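Long-range contacts in WbbM protein (Klebsiella pneumoniae, PDB 6U4B), which is a trimeric, bifunctional glycosyltransferase that acts as an O-antigen polymerase, one of its two transferase regions binding magnesium: residues E196-F204 / R260-Q271; P567-Y576 / M590-S598. All coordinates share one frame; numbering follows the deposited sequence.

Overall arrangement
The two contacts sit on opposite sides of the chain's centre, about 67 Å apart from centre to centre and about 42 Å between nearest atoms, and along the sequence contact 1 closes before contact 2 begins. Contact 1, 196-204 with 260-271, joins two helices in the DUF4422 part of the chain, away from the metal sites and untouched by the other subunits. Contact 2, 567-576 with 590-598, belongs to the other half, which carries the family 8 glycosyltransferase sequence. There the side chain of W568 comes about 4 Å from that of D408, a magnesium ligand, and about 8 Å from a bound magnesium ion, while both segments of contact 2 touch neighbouring copies in the trimer.

Contact 1 of 2, residues E196-F204 / R260-Q271; sequences EYSTAIKTF and RLFNIYIIKLQQ
F204 and A200 are the two knobs that helix 198-204 pushes into helix 260-271. F204 sits among R260, N263, I264 and I267: with CG swung anti to the backbone N (chi1 167°), its ring reaches along the partner helix, and N263 CB lies over one face, 3.5 Å from F204 CD1. The ring's far end meets the arginine's aliphatic stem, R260 CG to F204 CE2 3.5 Å, while the guanidinium leads away to H256 O. One turn back, A200 CB drops among I264, I267, K268 and Q271, and here the helices come close, with 5.2 Å between A200 CA and K268 CA. I264 CG2 touches I201 CG1 at 3.7 Å. Y197 belongs to the same tight part. K268 CG, turned away from its own backbone N (chi1 165°), lies over the phenol face, 3.8 Å from the Y197 ring centroid, in a CH-pi contact; W229 stacks with the same tyrosine.

The solvent side is looser. A bend at chi2 carries the lysine chain on toward exposed E196, K268 CE to E196 O 3.4 Å, and K268 NZ makes an off-centre cation-pi approach to Y197 and a salt bridge to D272. At the other rim, exposed Q271 NE2 gives only a weak, bent hydrogen bond to T203 OG1 (3.2 Å), a hydroxyl that itself donates to T199 O. The axes approach to 8.5 Å at 119°: knobs-into-holes packing of two steeply crossed helices within the DUF4422 region.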
# COMPACT_ATOMS: atom_id res chain seq x y z
N GLU A 196 -14.48 -62.73 -8.48
CA GLU A 196 -15.46 -63.50 -7.72
C GLU A 196 -16.83 -62.82 -7.66
O GLU A 196 -17.75 -63.40 -7.07
CB GLU A 196 -14.95 -63.76 -6.30
CG GLU A 196 -14.81 -62.51 -5.43
CD GLU A 196 -13.47 -61.81 -5.60
OE1 GLU A 196 -12.91 -61.84 -6.71
OE2 GLU A 196 -12.97 -61.24 -4.60
N TYR A 197 -16.99 -61.63 -8.24
CA TYR A 197 -18.25 -60.90 -8.20
C TYR A 197 -19.07 -61.03 -9.48
O TYR A 197 -20.15 -60.45 -9.55
CB TYR A 197 -17.98 -59.41 -7.94
CG TYR A 197 -17.75 -59.06 -6.49
CD1 TYR A 197 -16.56 -59.39 -5.85
CD2 TYR A 197 -18.73 -58.39 -5.76
CE1 TYR A 197 -16.35 -59.07 -4.53
CE2 TYR A 197 -18.52 -58.06 -4.43
CZ TYR A 197 -17.33 -58.41 -3.82
OH TYR A 197 -17.12 -58.09 -2.50
N SER A 198 -18.58 -61.78 -10.47
CA SER A 198 -19.25 -61.81 -11.77
C SER A 198 -20.69 -62.28 -11.66
O SER A 198 -21.58 -61.73 -12.32
CB SER A 198 -18.46 -62.69 -12.75
OG SER A 198 -18.46 -64.04 -12.32
N THR A 199 -20.94 -63.30 -10.84
CA THR A 199 -22.31 -63.81 -10.68
C THR A 199 -23.18 -62.81 -9.92
O THR A 199 -24.37 -62.66 -10.23
CB THR A 199 -22.29 -65.16 -9.97
OG1 THR A 199 -21.52 -66.10 -10.74
CG2 THR A 199 -23.71 -65.70 -9.81
N ALA A 200 -22.60 -62.12 -8.94
CA ALA A 200 -23.36 -61.09 -8.22
C ALA A 200 -23.70 -59.92 -9.13
O ALA A 200 -24.77 -59.32 -9.01
CB ALA A 200 -22.58 -60.62 -7.00
N ILE A 201 -22.80 -59.59 -10.06
CA ILE A 201 -23.08 -58.53 -11.03
C ILE A 201 -24.24 -58.93 -11.93
O ILE A 201 -25.15 -58.14 -12.19
CB ILE A 201 -21.82 -58.21 -11.86
CG1 ILE A 201 -20.71 -57.66 -10.96
CG2 ILE A 201 -22.15 -57.23 -12.97
CD1 ILE A 201 -19.36 -57.58 -11.64
N LYS A 202 -24.22 -60.18 -12.42
CA LYS A 202 -25.30 -60.66 -13.28
C LYS A 202 -26.63 -60.69 -12.53
O LYS A 202 -27.67 -60.34 -13.10
CB LYS A 202 -24.97 -62.05 -13.81
CG LYS A 202 -23.79 -62.13 -14.75
CD LYS A 202 -23.71 -63.52 -15.36
CE LYS A 202 -22.50 -63.67 -16.25
NZ LYS A 202 -21.23 -63.59 -15.49
N THR A 203 -26.61 -61.13 -11.27
CA THR A 203 -27.84 -61.23 -10.50
C THR A 203 -28.51 -59.87 -10.35
O THR A 203 -29.72 -59.73 -10.59
CB THR A 203 -27.55 -61.83 -9.12
OG1 THR A 203 -26.96 -63.13 -9.28
CG2 THR A 203 -28.83 -61.96 -8.31
N PHE A 204 -27.74 -58.86 -9.97
CA PHE A 204 -28.31 -57.53 -9.77
C PHE A 204 -28.78 -56.93 -11.09
O PHE A 204 -29.88 -56.37 -11.18
CB PHE A 204 -27.30 -56.61 -9.10
CG PHE A 204 -27.68 -55.16 -9.15
CD1 PHE A 204 -28.75 -54.69 -8.40
CD2 PHE A 204 -26.99 -54.28 -9.96
CE1 PHE A 204 -29.11 -53.35 -8.45
CE2 PHE A 204 -27.35 -52.94 -10.01
CZ PHE A 204 -28.41 -52.48 -9.26
N ARG A 260 -25.56 -48.71 -7.44
CA ARG A 260 -25.61 -50.04 -8.03
C ARG A 260 -24.54 -50.95 -7.44
O ARG A 260 -24.80 -52.12 -7.17
CB ARG A 260 -25.44 -49.96 -9.55
CG ARG A 260 -26.68 -49.52 -10.32
CD ARG A 260 -26.92 -48.02 -10.22
NE ARG A 260 -28.14 -47.63 -10.92
CZ ARG A 260 -28.63 -46.39 -10.92
NH1 ARG A 260 -28.02 -45.43 -10.25
NH2 ARG A 260 -29.75 -46.13 -11.58
N LEU A 261 -23.34 -50.41 -7.22
CA LEU A 261 -22.27 -51.20 -6.62
C LEU A 261 -22.65 -51.66 -5.21
O LEU A 261 -22.28 -52.76 -4.79
CB LEU A 261 -20.97 -50.40 -6.60
CG LEU A 261 -20.39 -50.03 -7.96
CD1 LEU A 261 -19.18 -49.12 -7.81
CD2 LEU A 261 -20.02 -51.28 -8.75
N PHE A 262 -23.37 -50.81 -4.48
CA PHE A 262 -23.87 -51.17 -3.16
C PHE A 262 -24.68 -52.47 -3.22
O PHE A 262 -24.50 -53.37 -2.39
CB PHE A 262 -24.71 -50.02 -2.61
CG PHE A 262 -25.16 -50.20 -1.18
CD1 PHE A 262 -24.24 -50.45 -0.18
CD2 PHE A 262 -26.49 -50.06 -0.84
CE1 PHE A 262 -24.65 -50.61 1.13
CE2 PHE A 262 -26.91 -50.21 0.46
CZ PHE A 262 -25.99 -50.49 1.45
N ASN A 263 -25.56 -52.58 -4.22
CA ASN A 263 -26.36 -53.79 -4.38
C ASN A 263 -25.50 -54.98 -4.79
O ASN A 263 -25.69 -56.09 -4.27
CB ASN A 263 -27.46 -53.55 -5.41
CG ASN A 263 -28.57 -52.66 -4.89
OD1 ASN A 263 -29.57 -53.14 -4.36
ND2 ASN A 263 -28.40 -51.35 -5.04
N ILE A 264 -24.58 -54.78 -5.72
CA ILE A 264 -23.69 -55.86 -6.15
C ILE A 264 -22.91 -56.41 -4.96
O ILE A 264 -22.73 -57.62 -4.82
CB ILE A 264 -22.76 -55.38 -7.28
CG1 ILE A 264 -23.58 -55.03 -8.53
CG2 ILE A 264 -21.69 -56.41 -7.58
CD1 ILE A 264 -22.77 -54.37 -9.62
N TYR A 265 -22.45 -55.52 -4.08
CA TYR A 265 -21.69 -55.94 -2.92
C TYR A 265 -22.54 -56.74 -1.94
O TYR A 265 -22.10 -57.77 -1.42
CB TYR A 265 -21.07 -54.73 -2.22
CG TYR A 265 -20.33 -55.05 -0.94
CD1 TYR A 265 -19.01 -55.48 -0.97
CD2 TYR A 265 -20.95 -54.93 0.29
CE1 TYR A 265 -18.33 -55.78 0.19
CE2 TYR A 265 -20.29 -55.23 1.46
CZ TYR A 265 -18.98 -55.66 1.41
OH TYR A 265 -18.31 -55.95 2.58
N ILE A 266 -23.77 -56.28 -1.68
CA ILE A 266 -24.64 -56.98 -0.74
C ILE A 266 -25.03 -58.35 -1.28
O ILE A 266 -25.02 -59.34 -0.55
CB ILE A 266 -25.89 -56.12 -0.43
CG1 ILE A 266 -25.51 -54.90 0.41
CG2 ILE A 266 -26.95 -56.95 0.28
CD1 ILE A 266 -26.68 -54.00 0.74
N ILE A 267 -25.37 -58.42 -2.57
CA ILE A 267 -25.77 -59.69 -3.16
C ILE A 267 -24.64 -60.71 -3.07
O ILE A 267 -24.88 -61.90 -2.83
CB ILE A 267 -26.23 -59.47 -4.62
CG1 ILE A 267 -27.56 -58.70 -4.64
CG2 ILE A 267 -26.36 -60.80 -5.36
CD1 ILE A 267 -28.02 -58.32 -6.03
N LYS A 268 -23.40 -60.26 -3.24
CA LYS A 268 -22.25 -61.15 -3.10
C LYS A 268 -22.14 -61.69 -1.68
O LYS A 268 -21.82 -62.87 -1.48
CB LYS A 268 -20.98 -60.41 -3.51
CG LYS A 268 -19.68 -61.08 -3.08
CD LYS A 268 -19.44 -62.37 -3.83
CE LYS A 268 -17.99 -62.81 -3.68
NZ LYS A 268 -17.54 -62.73 -2.26
N LEU A 269 -22.41 -60.85 -0.68
CA LEU A 269 -22.34 -61.30 0.70
C LEU A 269 -23.43 -62.32 1.01
O LEU A 269 -23.20 -63.28 1.75
CB LEU A 269 -22.44 -60.11 1.65
CG LEU A 269 -21.14 -59.58 2.27
CD1 LEU A 269 -20.06 -59.42 1.21
CD2 LEU A 269 -21.40 -58.27 2.99
N GLN A 270 -24.62 -62.13 0.43
CA GLN A 270 -25.70 -63.09 0.64
C GLN A 270 -25.44 -64.41 -0.08
O GLN A 270 -25.85 -65.47 0.40
CB GLN A 270 -27.03 -62.49 0.17
CG GLN A 270 -27.43 -61.24 0.95
CD GLN A 270 -28.53 -60.44 0.26
OE1 GLN A 270 -28.47 -60.20 -0.94
NE2 GLN A 270 -29.53 -60.04 1.04
N GLN A 271 -24.75 -64.36 -1.22
CA GLN A 271 -24.45 -65.59 -1.95
C GLN A 271 -23.34 -66.39 -1.28
O GLN A 271 -23.32 -67.62 -1.39
CB GLN A 271 -24.08 -65.27 -3.40
CG GLN A 271 -25.24 -64.78 -4.24
CD GLN A 271 -24.80 -64.26 -5.60
OE1 GLN A 271 -23.62 -63.99 -5.82
NE2 GLN A 271 -25.76 -64.12 -6.52

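Contact 2 of 2, residues P567-Y576 / M590-S598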
# COMPACT_ATOMS: atom_id res chain seq x y z
N PRO A 567 -19.52 6.88 2.01
CA PRO A 567 -18.19 7.26 1.51
C PRO A 567 -17.78 6.52 0.25
O PRO A 567 -16.94 7.04 -0.50
CB PRO A 567 -17.27 6.92 2.69
CG PRO A 567 -18.01 5.88 3.46
CD PRO A 567 -19.46 6.24 3.34
N TRP A 568 -18.33 5.34 -0.01
CA TRP A 568 -18.02 4.61 -1.24
C TRP A 568 -18.80 5.12 -2.44
O TRP A 568 -18.88 4.41 -3.45
CB TRP A 568 -18.27 3.11 -1.04
CG TRP A 568 -19.64 2.76 -0.53
CD1 TRP A 568 -20.76 2.51 -1.27
CD2 TRP A 568 -20.04 2.60 0.85
NE1 TRP A 568 -21.83 2.22 -0.45
CE2 TRP A 568 -21.41 2.27 0.85
CE3 TRP A 568 -19.36 2.72 2.07
CZ2 TRP A 568 -22.11 2.04 2.03
CZ3 TRP A 568 -20.07 2.50 3.24
CH2 TRP A 568 -21.43 2.16 3.21
N ASN A 569 -19.36 6.33 -2.36
CA ASN A 569 -20.23 6.84 -3.42
C ASN A 569 -19.90 8.26 -3.84
O ASN A 569 -20.01 8.60 -5.03
CB ASN A 569 -21.69 6.76 -2.98
CG ASN A 569 -22.26 5.36 -3.09
OD1 ASN A 569 -21.90 4.59 -3.98
ND2 ASN A 569 -23.17 5.02 -2.17
N THR A 570 -19.48 9.12 -2.91
CA THR A 570 -19.45 10.55 -3.20
C THR A 570 -18.12 11.23 -2.93
O THR A 570 -17.82 12.26 -3.56
CB THR A 570 -20.55 11.27 -2.40
OG1 THR A 570 -20.51 10.84 -1.04
CG2 THR A 570 -21.92 10.97 -2.99
N GLU A 571 -17.33 10.71 -1.98
CA GLU A 571 -16.06 11.30 -1.55
C GLU A 571 -16.27 12.57 -0.73
O GLU A 571 -15.52 12.83 0.22
CB GLU A 571 -15.15 11.57 -2.75
CG GLU A 571 -14.19 12.74 -2.58
CD GLU A 571 -13.52 13.14 -3.88
OE1 GLU A 571 -14.00 12.73 -4.95
OE2 GLU A 571 -12.51 13.87 -3.83
N LYS A 572 -17.29 13.36 -1.07
CA LYS A 572 -17.56 14.63 -0.40
C LYS A 572 -18.37 14.35 0.86
O LYS A 572 -19.58 14.57 0.93
CB LYS A 572 -18.29 15.57 -1.35
CG LYS A 572 -17.66 15.62 -2.74
CD LYS A 572 -18.71 15.81 -3.82
CE LYS A 572 -18.06 15.83 -5.20
NZ LYS A 572 -19.04 16.16 -6.27
N VAL A 573 -17.67 13.86 1.89
CA VAL A 573 -18.30 13.35 3.10
C VAL A 573 -17.31 13.49 4.25
O VAL A 573 -16.10 13.38 4.06
CB VAL A 573 -18.76 11.88 2.88
CG1 VAL A 573 -18.63 11.05 4.14
CG2 VAL A 573 -20.20 11.83 2.37
N ASP A 574 -17.83 13.76 5.45
CA ASP A 574 -16.99 13.80 6.63
C ASP A 574 -16.48 12.41 6.97
O ASP A 574 -17.19 11.41 6.80
CB ASP A 574 -17.75 14.38 7.82
CG ASP A 574 -17.85 15.90 7.78
OD1 ASP A 574 -16.97 16.54 7.17
OD2 ASP A 574 -18.82 16.45 8.35
N PHE A 575 -15.24 12.35 7.48
CA PHE A 575 -14.57 11.08 7.80
C PHE A 575 -14.40 10.21 6.56
O PHE A 575 -14.31 8.98 6.66
CB PHE A 575 -15.31 10.31 8.89
CG PHE A 575 -15.45 11.06 10.18
CD1 PHE A 575 -14.38 11.19 11.05
CD2 PHE A 575 -16.66 11.63 10.53
CE1 PHE A 575 -14.51 11.88 12.24
CE2 PHE A 575 -16.80 12.33 11.72
CZ PHE A 575 -15.72 12.45 12.58
N TYR A 576 -14.35 10.84 5.38
CA TYR A 576 -14.20 10.08 4.14
C TYR A 576 -12.84 9.42 4.05
O TYR A 576 -12.72 8.30 3.54
CB TYR A 576 -14.44 11.00 2.94
CG TYR A 576 -14.01 10.42 1.62
CD1 TYR A 576 -14.66 9.30 1.10
CD2 TYR A 576 -12.98 10.99 0.88
CE1 TYR A 576 -14.28 8.77 -0.11
CE2 TYR A 576 -12.60 10.46 -0.33
CZ TYR A 576 -13.25 9.35 -0.83
OH TYR A 576 -12.86 8.83 -2.04
N MET A 590 -9.96 -0.35 -6.71
CA MET A 590 -10.30 0.19 -8.02
C MET A 590 -11.80 0.22 -8.27
O MET A 590 -12.26 0.98 -9.13
CB MET A 590 -9.60 -0.62 -9.12
CG MET A 590 -9.78 -2.12 -9.02
SD MET A 590 -9.49 -2.96 -10.58
CE MET A 590 -11.17 -3.25 -11.13
N GLU A 591 -12.58 -0.59 -7.55
CA GLU A 591 -14.03 -0.52 -7.66
C GLU A 591 -14.55 0.85 -7.23
O GLU A 591 -15.51 1.36 -7.81
CB GLU A 591 -14.69 -1.61 -6.82
CG GLU A 591 -14.80 -2.97 -7.47
CD GLU A 591 -15.79 -3.86 -6.75
OE1 GLU A 591 -16.89 -3.38 -6.41
OE2 GLU A 591 -15.47 -5.05 -6.52
N ILE A 592 -13.91 1.45 -6.22
CA ILE A 592 -14.42 2.70 -5.66
C ILE A 592 -14.34 3.83 -6.69
O ILE A 592 -15.20 4.72 -6.69
CB ILE A 592 -13.65 3.06 -4.38
CG1 ILE A 592 -13.66 1.87 -3.41
CG2 ILE A 592 -14.25 4.28 -3.71
CD1 ILE A 592 -15.05 1.36 -3.09
N TYR A 593 -13.35 3.80 -7.57
CA TYR A 593 -13.20 4.88 -8.55
C TYR A 593 -14.34 4.85 -9.56
O TYR A 593 -15.00 5.87 -9.81
CB TYR A 593 -11.85 4.79 -9.26
CG TYR A 593 -10.64 4.86 -8.35
CD1 TYR A 593 -9.36 4.72 -8.88
CD2 TYR A 593 -10.76 5.05 -6.98
CE1 TYR A 593 -8.25 4.78 -8.07
CE2 TYR A 593 -9.65 5.10 -6.16
CZ TYR A 593 -8.39 4.97 -6.71
OH TYR A 593 -7.27 5.02 -5.91
N LYS A 594 -14.59 3.68 -10.16
CA LYS A 594 -15.68 3.56 -11.12
C LYS A 594 -17.03 3.76 -10.43
O LYS A 594 -17.93 4.40 -10.99
CB LYS A 594 -15.62 2.19 -11.80
CG LYS A 594 -14.23 1.81 -12.30
CD LYS A 594 -14.24 0.44 -12.96
CE LYS A 594 -12.86 0.05 -13.48
NZ LYS A 594 -11.87 -0.13 -12.38
N ARG A 595 -17.19 3.22 -9.22
CA ARG A 595 -18.43 3.39 -8.48
C ARG A 595 -18.64 4.83 -8.03
O ARG A 595 -19.78 5.21 -7.72
CB ARG A 595 -18.44 2.44 -7.27
CG ARG A 595 -19.77 2.32 -6.55
CD ARG A 595 -19.83 1.05 -5.71
NE ARG A 595 -21.05 0.98 -4.90
CZ ARG A 595 -21.48 -0.12 -4.29
NH1 ARG A 595 -20.80 -1.25 -4.40
NH2 ARG A 595 -22.60 -0.09 -3.58
N GLN A 596 -17.59 5.64 -8.00
CA GLN A 596 -17.72 7.06 -7.68
C GLN A 596 -17.82 7.95 -8.91
O GLN A 596 -18.48 9.00 -8.84
CB GLN A 596 -16.54 7.53 -6.82
CG GLN A 596 -16.90 7.65 -5.35
CD GLN A 596 -15.69 7.89 -4.46
OE1 GLN A 596 -14.66 8.40 -4.92
NE2 GLN A 596 -15.80 7.52 -3.19
N MET A 597 -17.19 7.58 -10.02
CA MET A 597 -17.43 8.29 -11.27
C MET A 597 -18.88 8.07 -11.68
O MET A 597 -19.15 7.27 -12.58
CB MET A 597 -16.47 7.83 -12.37
CG MET A 597 -15.00 8.14 -12.09
SD MET A 597 -14.02 8.27 -13.60
CE MET A 597 -12.38 8.51 -12.91
N SER A 598 -19.79 8.79 -11.02
CA SER A 598 -21.24 8.58 -11.04
C SER A 598 -21.79 7.80 -12.23
O SER A 598 -22.18 6.64 -12.10
CB SER A 598 -21.96 9.93 -10.96
OG SER A 598 -21.71 10.70 -12.12
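Q596 pushes its extended side chain into the bend of 567-576, and its amide is the centre of this contact. Q596 NE2 lies 3.0 Å from P567 O and gives a weak hydrogen bond to Y576 OH, 3.4 Å long with an angle of 148° at the hydrogen. The phenol and the amide arrive from opposite directions. Further back along the side chain, Q596 CG packs 3.3 Å from N569 O, so the glutamine's methylene lies against the backbone.

One step out, Y576 is itself held: E571 CA sits over the centre of one ring face, 3.3 Å above the plane, and P567 CB meets the edge. Beside the glutamine, R595 leaves its backbone with CG anti to N (chi1 -170°) and stays extended to NE, which carries the guanidinium alongside W568; W568 CD1 lies over its face, with the two planes 82° apart, and R595 NH2 also has a weak bond to N311 O. I592 CD1 touches W568 CB at 4.2 Å. Outermost, Y312 meets the indole edge-to-face, and M590 of a neighbouring subunit packs on E571 and Y576.

The hydroxyl of buried Y576 and the carbonyl of P567 thus both face one amide nitrogen, so Q596 probably serves as the gathering point for the loop's polar groups, next to a tryptophan that borders the magnesium ligand D408.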